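Long-range contacts in putative siderophore-degrading esterase (Eurofung) (Emericella nidulans, PDB 6GUO), which hydrolyses the xenosiderophore enterobactin, a high-affinity esterase activity that releases iron inside the fungal cell: residues Lys26-Tyr31 / Arg101-Asp105; Cys110-Pro116 / Trp193-Ser198; Glu228-Arg233 / Arg245-Ala249; Cys258-Tyr262 / Lys273-Lys277. The contacts are given in a common frame with arbitrary orientation. Where two conformers were deposited one is given. Numbering follows the deposited sequence.

Contact 1 of 4, residues Lys26-Tyr31 / Arg101-Asp105; sequences KKDGPY and RRSYD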
loop_
_atom_site.group_PDB
_atom_site.type_symbol
_atom_site.label_atom_id
_atom_site.label_comp_id
_atom_site.label_asym_id
_atom_site.label_seq_id
_atom_site.Cartn_x
_atom_site.Cartn_y
_atom_site.Cartn_z
ATOM N N LYS A 26 -13.801 -0.819 -27.886
ATOM C CA LYS A 26 -12.511 -0.954 -28.568
ATOM C C LYS A 26 -12.278 -2.398 -29.015
ATOM O O LYS A 26 -12.653 -3.336 -28.308
ATOM C CB LYS A 26 -11.364 -0.505 -27.656
ATOM C CG LYS A 26 -10.057 -0.255 -28.394
ATOM C CD LYS A 26 -8.895 -0.049 -27.439
ATOM C CE LYS A 26 -7.649 0.405 -28.183
ATOM N NZ LYS A 26 -7.722 1.834 -28.600
ATOM N N LYS A 27 -11.643 -2.554 -30.179
ATOM C CA LYS A 27 -11.291 -3.871 -30.748
ATOM C C LYS A 27 -10.502 -4.751 -29.774
ATOM O O LYS A 27 -10.786 -5.942 -29.634
ATOM C CB LYS A 27 -10.427 -3.702 -32.001
ATOM C CG LYS A 27 -11.103 -3.084 -33.217
ATOM C CD LYS A 27 -10.095 -2.350 -34.102
ATOM C CE LYS A 27 -8.957 -3.243 -34.596
ATOM N NZ LYS A 27 -7.776 -2.448 -35.032
ATOM N N ASP A 28 -9.511 -4.149 -29.114
ATOM C CA ASP A 28 -8.610 -4.854 -28.183
ATOM C C ASP A 28 -9.331 -5.524 -27.004
ATOM O O ASP A 28 -8.786 -6.446 -26.389
ATOM C CB ASP A 28 -7.533 -3.901 -27.639
ATOM C CG ASP A 28 -6.621 -3.353 -28.729
ATOM O OD1 ASP A 28 -7.144 -2.833 -29.738
ATOM O OD2 ASP A 28 -5.384 -3.429 -28.570
ATOM N N GLY A 29 -10.533 -5.043 -26.687
ATOM C CA GLY A 29 -11.393 -5.646 -25.674
ATOM C C GLY A 29 -11.885 -4.578 -24.722
ATOM O O GLY A 29 -11.474 -3.417 -24.829
ATOM N N PRO A 30 -12.762 -4.957 -23.775
ATOM C CA PRO A 30 -13.292 -3.958 -22.858
ATOM C C PRO A 30 -12.243 -3.446 -21.874
ATOM O O PRO A 30 -11.227 -4.106 -21.638
ATOM C CB PRO A 30 -14.404 -4.709 -22.104
ATOM C CG PRO A 30 -14.600 -5.997 -22.833
ATOM C CD PRO A 30 -13.286 -6.299 -23.477
ATOM N N TYR A 31 -12.494 -2.258 -21.342
ATOM C CA TYR A 31 -11.778 -1.753 -20.183
ATOM C C TYR A 31 -12.613 -2.035 -18.945
ATOM O O TYR A 31 -13.827 -2.243 -19.031
ATOM C CB TYR A 31 -11.534 -0.254 -20.319
ATOM C CG TYR A 31 -10.541 0.095 -21.394
ATOM C CD1 TYR A 31 -9.176 -0.062 -21.179
ATOM C CD2 TYR A 31 -10.963 0.580 -22.635
ATOM C CE1 TYR A 31 -8.253 0.258 -22.164
ATOM C CE2 TYR A 31 -10.047 0.906 -23.623
ATOM C CZ TYR A 31 -8.692 0.744 -23.387
ATOM O OH TYR A 31 -7.781 1.057 -24.375
ATOM N N ARG A 101 -2.101 -6.002 -22.419
ATOM C CA ARG A 101 -2.655 -4.846 -23.147
ATOM C C ARG A 101 -2.041 -3.499 -22.753
ATOM O O ARG A 101 -2.119 -2.538 -23.515
ATOM C CB ARG A 101 -4.174 -4.778 -22.962
ATOM C CG ARG A 101 -4.915 -5.888 -23.692
ATOM C CD ARG A 101 -6.402 -5.875 -23.392
ATOM N NE ARG A 101 -7.030 -4.593 -23.724
ATOM C CZ ARG A 101 -8.289 -4.267 -23.433
ATOM N NH1 ARG A 101 -8.751 -3.067 -23.767
ATOM N NH2 ARG A 101 -9.092 -5.126 -22.809
ATOM N N ARG A 102 -1.451 -3.433 -21.560
ATOM C CA ARG A 102 -0.815 -2.205 -21.078
ATOM C C ARG A 102 0.277 -1.648 -22.002
ATOM O O ARG A 102 0.454 -0.435 -22.065
ATOM C CB ARG A 102 -0.247 -2.415 -19.667
ATOM C CG ARG A 102 0.991 -3.298 -19.612
ATOM C CD ARG A 102 1.309 -3.716 -18.187
ATOM N NE ARG A 102 1.679 -2.565 -17.363
ATOM C CZ ARG A 102 2.894 -2.007 -17.305
ATOM N NH1 ARG A 102 3.093 -0.962 -16.505
ATOM N NH2 ARG A 102 3.912 -2.467 -18.031
ATOM N N SER A 103 1.003 -2.526 -22.701
ATOM C CA SER A 103 2.107 -2.096 -23.566
ATOM C C SER A 103 1.620 -1.193 -24.696
ATOM O O SER A 103 2.276 -0.208 -25.026
ATOM C CB SER A 103 2.877 -3.294 -24.136
ATOM O OG SER A 103 2.104 -4.028 -25.068
ATOM N N TYR A 104 0.468 -1.525 -25.275
ATOM C CA TYR A 104 -0.141 -0.685 -26.313
ATOM C C TYR A 104 -0.720 0.599 -25.708
ATOM O O TYR A 104 -0.441 1.699 -26.191
ATOM C CB TYR A 104 -1.227 -1.448 -27.077
ATOM C CG TYR A 104 -1.892 -0.604 -28.137
ATOM C CD1 TYR A 104 -1.194 -0.217 -29.279
ATOM C CD2 TYR A 104 -3.207 -0.167 -27.988
ATOM C CE1 TYR A 104 -1.792 0.571 -30.253
ATOM C CE2 TYR A 104 -3.814 0.623 -28.955
ATOM C CZ TYR A 104 -3.105 0.988 -30.087
ATOM O OH TYR A 104 -3.703 1.769 -31.052
ATOM N N ASP A 105 -1.515 0.450 -24.648
ATOM C CA ASP A 105 -2.216 1.582 -24.045
ATOM C C ASP A 105 -1.304 2.666 -23.471
ATOM O O ASP A 105 -1.669 3.840 -23.500
ATOM C CB ASP A 105 -3.189 1.126 -22.946
ATOM C CG ASP A 105 -4.457 0.504 -23.498
ATOM O OD1 ASP A 105 -4.979 -0.415 -22.843
ATOM O OD2 ASP A 105 -4.945 0.921 -24.565
#
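The guanidinium of Arg-101 lies over one face of the Tyr-31 ring, with CZ of Arg-101 5.0 Å from the ring centroid and 20° off its normal, a cation-pi pair. The arginine shows how one long side chain can bind a loop's backbone as well as its side chains: NH2 of Arg-101 donates to O of Pro-30 at 2.6 Å, while NH1 of Arg-101 makes a weak bond to O of Gly-29 at 2.9 Å. Gly-29, with backbone angles that call for glycine, ends a type I turn starting at Lys-26; a CB there would also crowd the guanidinium. Farther along the ring, OH of Tyr-31 donates to OD2 of Asp-105 at 2.8 Å, and OD1 of Asp-105 is engaged by Tyr-91. CE of Lys-26 meets CE2 at the edge of the Tyr-104 ring, 3.9 Å away, and Glu-133 receives the polar ends of both side chains. The subunit interface is close by, since Lys-26 also packs on Trp-5 of the second subunit. What results is a beta-hairpin turn between strands 18-24 and 31-36, at the margin of an alpha/beta-hydrolase sheet, fastened to the short helix 102-106.

Contact 2 of 4, residues Cys110-Pro116 / Trp193-Ser198; sequences CDHYIPP and WWNNRS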
loop_
_atom_site.group_PDB
_atom_site.type_symbol
_atom_site.label_atom_id
_atom_site.label_comp_id
_atom_site.label_asym_id
_atom_site.label_seq_id
_atom_site.Cartn_x
_atom_site.Cartn_y
_atom_site.Cartn_z
ATOM N N CYS A 110 5.326 6.896 -32.029
ATOM C CA CYS A 110 6.623 7.463 -32.393
ATOM C C CYS A 110 6.866 7.268 -33.882
ATOM O O CYS A 110 6.330 6.336 -34.487
ATOM C CB CYS A 110 7.741 6.781 -31.602
ATOM S SG CYS A 110 7.686 7.053 -29.815
ATOM N N ASP A 111 7.679 8.147 -34.462
ATOM C CA ASP A 111 8.056 8.040 -35.876
ATOM C C ASP A 111 8.902 6.789 -36.118
ATOM O O ASP A 111 8.745 6.121 -37.141
ATOM C CB ASP A 111 8.807 9.296 -36.349
ATOM C CG ASP A 111 7.935 10.556 -36.338
ATOM O OD1 ASP A 111 8.500 11.660 -36.188
ATOM O OD2 ASP A 111 6.695 10.453 -36.480
ATOM N N HIS A 112 9.788 6.476 -35.170
ATOM C CA HIS A 112 10.602 5.261 -35.217
ATOM C C HIS A 112 10.457 4.479 -33.914
ATOM O O HIS A 112 10.302 5.072 -32.842
ATOM C CB HIS A 112 12.068 5.616 -35.475
ATOM C CG HIS A 112 12.281 6.401 -36.733
ATOM N ND1 HIS A 112 12.471 5.805 -37.962
ATOM C CD2 HIS A 112 12.315 7.737 -36.955
ATOM C CE1 HIS A 112 12.622 6.739 -38.884
ATOM N NE2 HIS A 112 12.531 7.920 -38.299
ATOM N N TYR A 113 10.497 3.151 -34.024
ATOM C CA TYR A 113 10.318 2.248 -32.888
ATOM C C TYR A 113 11.471 1.247 -32.790
ATOM O O TYR A 113 11.855 0.631 -33.783
ATOM C CB TYR A 113 8.982 1.510 -33.010
ATOM C CG TYR A 113 8.752 0.448 -31.953
ATOM C CD1 TYR A 113 8.697 -0.904 -32.296
ATOM C CD2 TYR A 113 8.591 0.793 -30.608
ATOM C CE1 TYR A 113 8.487 -1.882 -31.333
ATOM C CE2 TYR A 113 8.381 -0.179 -29.639
ATOM C CZ TYR A 113 8.326 -1.514 -30.006
ATOM O OH TYR A 113 8.120 -2.484 -29.052
ATOM N N ILE A 114 12.007 1.107 -31.578
ATOM C CA ILE A 114 13.055 0.148 -31.243
ATOM C C ILE A 114 12.474 -0.736 -30.139
ATOM O O ILE A 114 12.182 -0.229 -29.056
ATOM C CB ILE A 114 14.326 0.867 -30.724
ATOM C CG1 ILE A 114 14.937 1.752 -31.824
ATOM C CG2 ILE A 114 15.359 -0.129 -30.197
ATOM C CD1 ILE A 114 14.456 3.190 -31.812
ATOM N N PRO A 115 12.289 -2.047 -30.401
ATOM C CA PRO A 115 11.683 -2.909 -29.377
ATOM C C PRO A 115 12.533 -3.093 -28.116
ATOM O O PRO A 115 13.758 -2.998 -28.189
ATOM C CB PRO A 115 11.505 -4.253 -30.096
ATOM C CG PRO A 115 12.426 -4.202 -31.260
ATOM C CD PRO A 115 12.466 -2.768 -31.675
ATOM N N PRO A 116 11.886 -3.347 -26.960
ATOM C CA PRO A 116 12.631 -3.683 -25.746
ATOM C C PRO A 116 13.391 -5.006 -25.831
ATOM O O PRO A 116 13.045 -5.884 -26.627
ATOM C CB PRO A 116 11.540 -3.783 -24.673
ATOM C CG PRO A 116 10.431 -2.940 -25.183
ATOM C CD PRO A 116 10.457 -3.117 -26.669
ATOM N N TRP A 193 13.901 4.973 -20.333
ATOM C CA TRP A 193 14.654 4.167 -21.316
ATOM C C TRP A 193 13.911 3.804 -22.609
ATOM O O TRP A 193 14.547 3.644 -23.651
ATOM C CB TRP A 193 15.158 2.864 -20.668
ATOM C CG TRP A 193 14.062 1.943 -20.207
ATOM C CD1 TRP A 193 13.485 1.908 -18.969
ATOM C CD2 TRP A 193 13.412 0.926 -20.980
ATOM N NE1 TRP A 193 12.515 0.938 -18.923
ATOM C CE2 TRP A 193 12.447 0.318 -20.142
ATOM C CE3 TRP A 193 13.551 0.467 -22.297
ATOM C CZ2 TRP A 193 11.625 -0.728 -20.580
ATOM C CZ3 TRP A 193 12.730 -0.573 -22.735
ATOM C CH2 TRP A 193 11.777 -1.154 -21.877
ATOM N N TRP A 194 12.588 3.654 -22.529
ATOM C CA TRP A 194 11.783 3.105 -23.625
ATOM C C TRP A 194 12.033 3.753 -24.989
ATOM O O TRP A 194 12.051 4.978 -25.115
ATOM C CB TRP A 194 10.287 3.172 -23.291
ATOM C CG TRP A 194 9.440 2.560 -24.357
ATOM C CD1 TRP A 194 9.199 1.233 -24.553
ATOM C CD2 TRP A 194 8.747 3.253 -25.395
ATOM N NE1 TRP A 194 8.382 1.055 -25.645
ATOM C CE2 TRP A 194 8.090 2.279 -26.180
ATOM C CE3 TRP A 194 8.608 4.605 -25.735
ATOM C CZ2 TRP A 194 7.309 2.616 -27.290
ATOM C CZ3 TRP A 194 7.831 4.940 -26.839
ATOM C CH2 TRP A 194 7.189 3.946 -27.600
ATOM N N ASN A 195 12.225 2.901 -25.995
ATOM C CA ASN A 195 12.413 3.323 -27.376
ATOM C C ASN A 195 13.526 4.362 -27.519
ATOM O O ASN A 195 13.296 5.485 -27.977
ATOM C CB ASN A 195 11.088 3.849 -27.943
ATOM C CG ASN A 195 11.145 4.067 -29.433
ATOM O OD1 ASN A 195 11.877 3.370 -30.135
ATOM N ND2 ASN A 195 10.383 5.044 -29.927
ATOM N N ASN A 196 14.729 3.980 -27.095
ATOM C CA ASN A 196 15.903 4.859 -27.134
ATOM C C ASN A 196 15.611 6.224 -26.488
ATOM O O ASN A 196 15.950 7.278 -27.031
ATOM C CB ASN A 196 16.392 5.013 -28.584
ATOM C CG ASN A 196 17.782 5.622 -28.680
ATOM O OD1 ASN A 196 18.581 5.542 -27.747
ATOM N ND2 ASN A 196 18.075 6.239 -29.819
ATOM N N ARG A 197 14.951 6.179 -25.331
ATOM C CA ARG A 197 14.590 7.370 -24.562
ATOM C C ARG A 197 13.814 8.425 -25.353
ATOM O O ARG A 197 14.069 9.623 -25.228
ATOM C CB ARG A 197 15.837 7.971 -23.912
ATOM C CG ARG A 197 16.472 7.046 -22.893
ATOM C CD ARG A 197 17.560 7.763 -22.126
ATOM N NE ARG A 197 18.651 8.133 -23.020
ATOM C CZ ARG A 197 19.556 9.084 -22.793
ATOM N NH1 ARG A 197 19.543 9.811 -21.676
ATOM N NH2 ARG A 197 20.493 9.311 -23.706
ATOM N N SER A 198 12.839 7.971 -26.135
ATOM C CA SER A 198 12.033 8.875 -26.959
ATOM C C SER A 198 11.247 9.914 -26.143
ATOM O O SER A 198 10.973 10.998 -26.659
ATOM C CB SER A 198 11.083 8.095 -27.877
ATOM O OG SER A 198 10.110 7.384 -27.133
HETATM O O HOH W 1 7.068 -1.282 -26.590
HETATM O O HOH W 2 12.352 0.055 -26.379
#
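Three consecutive residues, Asn-195, Asn-196 and Arg-197, have positive phi and psi near 50°, so the weakly bonded helical turn 194-197 is left-handed, a rarity in proteins. Bonds from N of Arg-197 to O of Trp-193 (3.1 Å) and from N of Ser-198 to O of Trp-194 (3.3 Å) hold it. The turn presents the amide of Asn-195 to the loop 110-116, where it mimics a peptide group: ND2 of Asn-195 donates to O of His-112 at 2.9 Å, and OD1 of Asn-195 accepts from N of Ile-114 at 2.7 Å. Water 2 adds a bridge, accepting from N of Asn-195 (2.9 Å) and donating to O of Ile-114 (2.7 Å). Around this polar core lie apolar contacts. SG of Cys-110 is 3.7 Å from CZ3 of Trp-194, an oblique sulfur-aromatic contact; CE2 at the edge of the Tyr-113 ring is 3.8 Å from CZ2 of Trp-194; CB of Pro-116 is 3.8 Å from the ring-edge atom CH2 of Trp-193. Water 1 joins OH of Tyr-113 (2.9 Å) to NE1 of Trp-194 (2.8 Å). Trp-193, Trp-194 and Pro-116 also touch Tyr-166. The loop runs into the proline-rich insertion that narrows the active site against flat triacetylfusarinine C. The chemistry implies an anchor in which a single asparagine amide satisfies two backbone groups of the loop, flanked by aromatic and proline contacts.

Contact 3 of 4, residues Glu228-Arg233 / Arg245-Ala249; sequences EQYPVR and RQRAA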
loop_
_atom_site.group_PDB
_atom_site.type_symbol
_atom_site.label_atom_id
_atom_site.label_comp_id
_atom_site.label_asym_id
_atom_site.label_seq_id
_atom_site.Cartn_x
_atom_site.Cartn_y
_atom_site.Cartn_z
ATOM N N GLU A 228 16.690 -0.298 -8.418
ATOM C CA GLU A 228 16.280 -0.476 -9.809
ATOM C C GLU A 228 17.471 -0.460 -10.777
ATOM O O GLU A 228 17.593 -1.354 -11.614
ATOM C CB GLU A 228 15.217 0.555 -10.201
ATOM C CG GLU A 228 13.902 0.321 -9.466
ATOM C CD GLU A 228 12.750 1.082 -10.068
ATOM O OE1 GLU A 228 12.384 0.771 -11.219
ATOM O OE2 GLU A 228 12.215 1.983 -9.389
ATOM N N GLN A 229 18.356 0.521 -10.632
ATOM C CA GLN A 229 19.610 0.550 -11.403
ATOM C C GLN A 229 20.732 -0.279 -10.761
ATOM O O GLN A 229 21.662 -0.694 -11.455
ATOM C CB GLN A 229 20.080 1.989 -11.597
ATOM C CG GLN A 229 21.186 2.159 -12.631
ATOM C CD GLN A 229 21.495 3.612 -12.928
ATOM O OE1 GLN A 229 20.601 4.457 -12.965
ATOM N NE2 GLN A 229 22.769 3.910 -13.152
ATOM N N TYR A 230 20.643 -0.511 -9.449
ATOM C CA TYR A 230 21.681 -1.212 -8.692
ATOM C C TYR A 230 21.099 -2.428 -7.967
ATOM O O TYR A 230 20.936 -2.411 -6.744
ATOM C CB TYR A 230 22.335 -0.237 -7.711
ATOM C CG TYR A 230 22.952 0.950 -8.408
ATOM C CD1 TYR A 230 24.204 0.849 -9.021
ATOM C CD2 TYR A 230 22.276 2.168 -8.485
ATOM C CE1 TYR A 230 24.773 1.936 -9.674
ATOM C CE2 TYR A 230 22.836 3.262 -9.135
ATOM C CZ TYR A 230 24.082 3.140 -9.727
ATOM O OH TYR A 230 24.638 4.219 -10.370
ATOM N N PRO A 231 20.777 -3.494 -8.725
ATOM C CA PRO A 231 20.109 -4.645 -8.117
ATOM C C PRO A 231 20.968 -5.392 -7.096
ATOM O O PRO A 231 22.200 -5.379 -7.178
ATOM C CB PRO A 231 19.760 -5.544 -9.313
ATOM C CG PRO A 231 20.585 -5.059 -10.443
ATOM C CD PRO A 231 20.870 -3.618 -10.191
ATOM N N VAL A 232 20.285 -6.011 -6.139
ATOM C CA VAL A 232 20.894 -6.774 -5.061
ATOM C C VAL A 232 20.418 -8.212 -5.204
ATOM O O VAL A 232 19.221 -8.465 -5.357
ATOM C CB VAL A 232 20.482 -6.208 -3.686
ATOM C CG1 VAL A 232 20.998 -7.086 -2.549
ATOM C CG2 VAL A 232 20.988 -4.778 -3.537
ATOM N N ARG A 233 21.354 -9.155 -5.139
ATOM C CA ARG A 233 21.017 -10.555 -5.319
ATOM C C ARG A 233 20.121 -11.028 -4.183
ATOM O O ARG A 233 20.424 -10.799 -3.008
ATOM C CB ARG A 233 22.269 -11.417 -5.386
ATOM C CG ARG A 233 21.960 -12.855 -5.749
ATOM C CD ARG A 233 23.189 -13.580 -6.236
ATOM N NE ARG A 233 22.870 -14.955 -6.598
ATOM C CZ ARG A 233 23.767 -15.890 -6.897
ATOM N NH1 ARG A 233 25.075 -15.616 -6.887
ATOM N NH2 ARG A 233 23.358 -17.115 -7.214
ATOM N N ARG A 245 19.209 -9.651 -14.454
ATOM C CA ARG A 245 18.680 -8.452 -13.798
ATOM C C ARG A 245 19.694 -7.303 -13.818
ATOM O O ARG A 245 19.314 -6.152 -14.029
ATOM C CB ARG A 245 18.201 -8.750 -12.366
ATOM C CG ARG A 245 17.026 -9.721 -12.313
ATOM C CD ARG A 245 16.223 -9.630 -11.026
ATOM N NE ARG A 245 17.025 -9.903 -9.823
ATOM C CZ ARG A 245 17.352 -9.018 -8.874
ATOM N NH1 ARG A 245 16.979 -7.738 -8.937
ATOM N NH2 ARG A 245 18.071 -9.424 -7.829
ATOM N N GLN A 246 20.975 -7.615 -13.617
ATOM C CA GLN A 246 22.042 -6.610 -13.747
ATOM C C GLN A 246 22.108 -6.006 -15.143
ATOM O O GLN A 246 22.262 -4.789 -15.284
ATOM C CB GLN A 246 23.408 -7.198 -13.400
ATOM C CG GLN A 246 23.601 -7.479 -11.926
ATOM C CD GLN A 246 25.005 -7.951 -11.622
ATOM O OE1 GLN A 246 25.470 -8.944 -12.181
ATOM N NE2 GLN A 246 25.691 -7.242 -10.735
ATOM N N ARG A 247 21.994 -6.858 -16.162
ATOM C CA ARG A 247 22.005 -6.414 -17.558
ATOM C C ARG A 247 20.862 -5.443 -17.830
ATOM O O ARG A 247 21.089 -4.335 -18.320
ATOM C CB ARG A 247 21.913 -7.611 -18.513
ATOM C CG ARG A 247 21.961 -7.240 -19.991
ATOM C CD ARG A 247 21.820 -8.459 -20.885
ATOM N NE ARG A 247 21.848 -8.087 -22.301
ATOM C CZ ARG A 247 21.947 -8.937 -23.324
ATOM N NH1 ARG A 247 22.033 -10.253 -23.129
ATOM N NH2 ARG A 247 21.960 -8.462 -24.568
ATOM N N ALA A 248 19.643 -5.872 -17.511
ATOM C CA ALA A 248 18.446 -5.044 -17.687
ATOM C C ALA A 248 18.539 -3.727 -16.916
ATOM O O ALA A 248 18.208 -2.670 -17.452
ATOM C CB ALA A 248 17.201 -5.814 -17.269
ATOM N N ALA A 249 19.009 -3.799 -15.670
ATOM C CA ALA A 249 19.181 -2.613 -14.819
ATOM C C ALA A 249 20.133 -1.564 -15.407
ATOM O O ALA A 249 19.840 -0.367 -15.366
ATOM C CB ALA A 249 19.662 -3.028 -13.436
HETATM O O HOH W 3 17.562 0.466 -14.126
#
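Pro-231, Ala-249 and Arg-245 bury most of the surface here, and each illustrates a different way for a loop to lie along a helix. The small Ala-249 lets the chain come close: its CA is 4.7 Å from CA of Gln-229, its CB is 3.2 Å from O of Glu-228, and the same CB is 3.5 Å from CD of Pro-231. Pro-231 fits on the helix surface, with its CG 3.9 Å from CA of Gln-246 and its CB 3.6 Å from NH1 of Arg-245. One turn earlier, Arg-245 donates from NH2 to O of Val-232 at 2.9 Å; its NE is salt-bridged to Glu-237. Water 3 donates to O of Glu-228 (3.1 Å) and to O of Ala-249 (2.7 Å). The carboxylate of Glu-228 is turned to other partners, including His-284, a pairing consistent with the acid-histidine relay of alpha/beta hydrolases. The loop thus descends from strand 219-225, runs along helix 239-252, and meets helix 254-268 through Gln-229, which bonds to Asn-255 and Asp-256.

Contact 4 of 4, residues Cys258-Tyr262 / Lys273-Lys277; sequences CEELY and KLEVK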
loop_
_atom_site.group_PDB
_atom_site.type_symbol
_atom_site.label_atom_id
_atom_site.label_comp_id
_atom_site.label_asym_id
_atom_site.label_seq_id
_atom_site.Cartn_x
_atom_site.Cartn_y
_atom_site.Cartn_z
ATOM N N CYS A 258 15.856 9.198 -14.128
ATOM C CA CYS A 258 14.934 9.977 -13.292
ATOM C C CYS A 258 15.566 11.247 -12.742
ATOM O O CYS A 258 14.979 12.328 -12.850
ATOM C CB CYS A 258 14.417 9.154 -12.117
ATOM S SG CYS A 258 13.147 7.975 -12.574
ATOM N N GLU A 259 16.747 11.102 -12.140
ATOM C CA GLU A 259 17.459 12.240 -11.542
ATOM C C GLU A 259 17.815 13.300 -12.587
ATOM O O GLU A 259 17.692 14.499 -12.327
ATOM C CB GLU A 259 18.728 11.779 -10.806
ATOM C CG GLU A 259 18.471 11.068 -9.477
ATOM C CD GLU A 259 18.007 11.989 -8.351
ATOM O OE1 GLU A 259 17.541 11.460 -7.320
ATOM O OE2 GLU A 259 18.096 13.231 -8.473
ATOM N N GLU A 260 18.240 12.855 -13.766
ATOM C CA GLU A 260 18.576 13.777 -14.858
ATOM C C GLU A 260 17.349 14.485 -15.423
ATOM O O GLU A 260 17.413 15.680 -15.715
ATOM C CB GLU A 260 19.353 13.062 -15.966
ATOM C CG GLU A 260 20.819 12.860 -15.610
ATOM C CD GLU A 260 21.484 11.744 -16.385
ATOM O OE1 GLU A 260 21.038 11.424 -17.509
ATOM O OE2 GLU A 260 22.468 11.175 -15.862
ATOM N N LEU A 261 16.239 13.760 -15.564
ATOM C CA LEU A 261 14.976 14.377 -15.995
ATOM C C LEU A 261 14.500 15.405 -14.977
ATOM O O LEU A 261 14.082 16.508 -15.350
ATOM C CB LEU A 261 13.884 13.326 -16.222
ATOM C CG LEU A 261 12.520 13.860 -16.687
ATOM C CD1 LEU A 261 12.644 14.635 -17.993
ATOM C CD2 LEU A 261 11.523 12.725 -16.836
ATOM N N TYR A 262 14.558 15.037 -13.697
ATOM C CA TYR A 262 14.282 15.977 -12.608
ATOM C C TYR A 262 15.115 17.252 -12.750
ATOM O O TYR A 262 14.571 18.362 -12.712
ATOM C CB TYR A 262 14.540 15.326 -11.241
ATOM C CG TYR A 262 14.517 16.305 -10.090
ATOM C CD1 TYR A 262 13.314 16.710 -9.520
ATOM C CD2 TYR A 262 15.703 16.838 -9.575
ATOM C CE1 TYR A 262 13.289 17.609 -8.465
ATOM C CE2 TYR A 262 15.685 17.743 -8.526
ATOM C CZ TYR A 262 14.475 18.125 -7.974
ATOM O OH TYR A 262 14.448 19.020 -6.933
ATOM N N LYS A 273 5.395 22.934 -9.224
ATOM C CA LYS A 273 6.085 22.197 -8.179
ATOM C C LYS A 273 6.639 20.910 -8.773
ATOM O O LYS A 273 5.989 20.270 -9.602
ATOM C CB LYS A 273 5.148 21.880 -7.015
ATOM C CG LYS A 273 5.891 21.418 -5.774
ATOM C CD LYS A 273 4.969 20.929 -4.677
ATOM C CE LYS A 273 5.783 20.530 -3.457
ATOM N NZ LYS A 273 4.939 20.002 -2.352
ATOM N N LEU A 274 7.835 20.541 -8.332
ATOM C CA LEU A 274 8.549 19.393 -8.861
ATOM C C LEU A 274 9.299 18.708 -7.719
ATOM O O LEU A 274 9.934 19.373 -6.911
ATOM C CB LEU A 274 9.506 19.854 -9.956
ATOM C CG LEU A 274 10.485 18.846 -10.551
ATOM C CD1 LEU A 274 9.764 17.675 -11.196
ATOM C CD2 LEU A 274 11.401 19.542 -11.544
ATOM N N GLU A 275 9.204 17.384 -7.655
ATOM C CA GLU A 275 9.826 16.608 -6.590
ATOM C C GLU A 275 10.292 15.275 -7.156
ATOM O O GLU A 275 9.631 14.697 -8.016
ATOM C CB GLU A 275 8.816 16.399 -5.450
ATOM C CG GLU A 275 9.253 15.458 -4.332
ATOM C CD GLU A 275 8.341 15.533 -3.115
ATOM O OE1 GLU A 275 8.251 16.611 -2.490
ATOM O OE2 GLU A 275 7.711 14.515 -2.773
ATOM N N VAL A 276 11.444 14.812 -6.681
ATOM C CA VAL A 276 11.940 13.472 -6.979
ATOM C C VAL A 276 12.230 12.778 -5.652
ATOM O O VAL A 276 12.752 13.403 -4.722
ATOM C CB VAL A 276 13.183 13.478 -7.912
ATOM C CG1 VAL A 276 14.380 14.182 -7.280
ATOM C CG2 VAL A 276 13.552 12.054 -8.325
ATOM N N LYS A 277 11.882 11.497 -5.572
ATOM C CA LYS A 277 12.112 10.691 -4.370
ATOM C C LYS A 277 12.742 9.358 -4.755
ATOM O O LYS A 277 12.188 8.614 -5.567
ATOM C CB LYS A 277 10.792 10.464 -3.620
ATOM C CG LYS A 277 10.851 9.506 -2.429
ATOM C CD LYS A 277 11.750 10.006 -1.309
ATOM C CE LYS A 277 11.993 8.929 -0.255
ATOM N NZ LYS A 277 10.905 8.829 0.751
HETATM O O HOH W 4 12.798 16.801 -4.960
HETATM O O HOH W 5 12.272 20.707 -6.900
#
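How rotamers let a helix settle on a strand is illustrated by Tyr-262, which carries the largest share of the buried surface. Its t rotamer at chi1, with chi2 of 82°, turns a ring face to the strand. The p rotamer of Val-276 puts CG1 above that face, 3.5 Å from the centroid of the Tyr-262 ring and 12° off its normal, a CH-pi contact. Leu-274, with chi1 t and chi2 p, sets its CG 3.7 Å from CD1 of Tyr-262. Helix and strand segments run nearly antiparallel, at 162°, with axes 9.1 Å apart, as expected in the beta-alpha-beta crossover from strand 219-225. At the phenol end, water 5 lies 2.8 Å from OH of Tyr-262 and donates to O of Leu-274 at 2.7 Å, while water 4 accepts from N of Val-276 at 3.0 Å and is weakly linked to the same hydroxyl. Direct contact is thus mainly apolar, and polar links to the backbone of the strand outermost within this chain are left to water.

How the contacts relate
Followed from the N terminus, the four contacts come strictly in series: each closes before the next opens, so none nests in or crosses another. Contact 1 spans 69 intervening residues and ties an early hairpin turn to helix 102-106. Contact 2 then bridges 76 residues, bringing the loop before helix 131-150 to the turn that follows strand 184-188. Contacts 3 and 4 close much shorter loops, of 11 and 10 residues, within one crossover: contact 3 holds the loop after strand 219-225 to helix 239-252, and contact 4 holds the next helix, 254-268, to strand 273-279. Contacts 1 and 4 lie on opposite sides of the chain's centre, about 30 Å apart between centres.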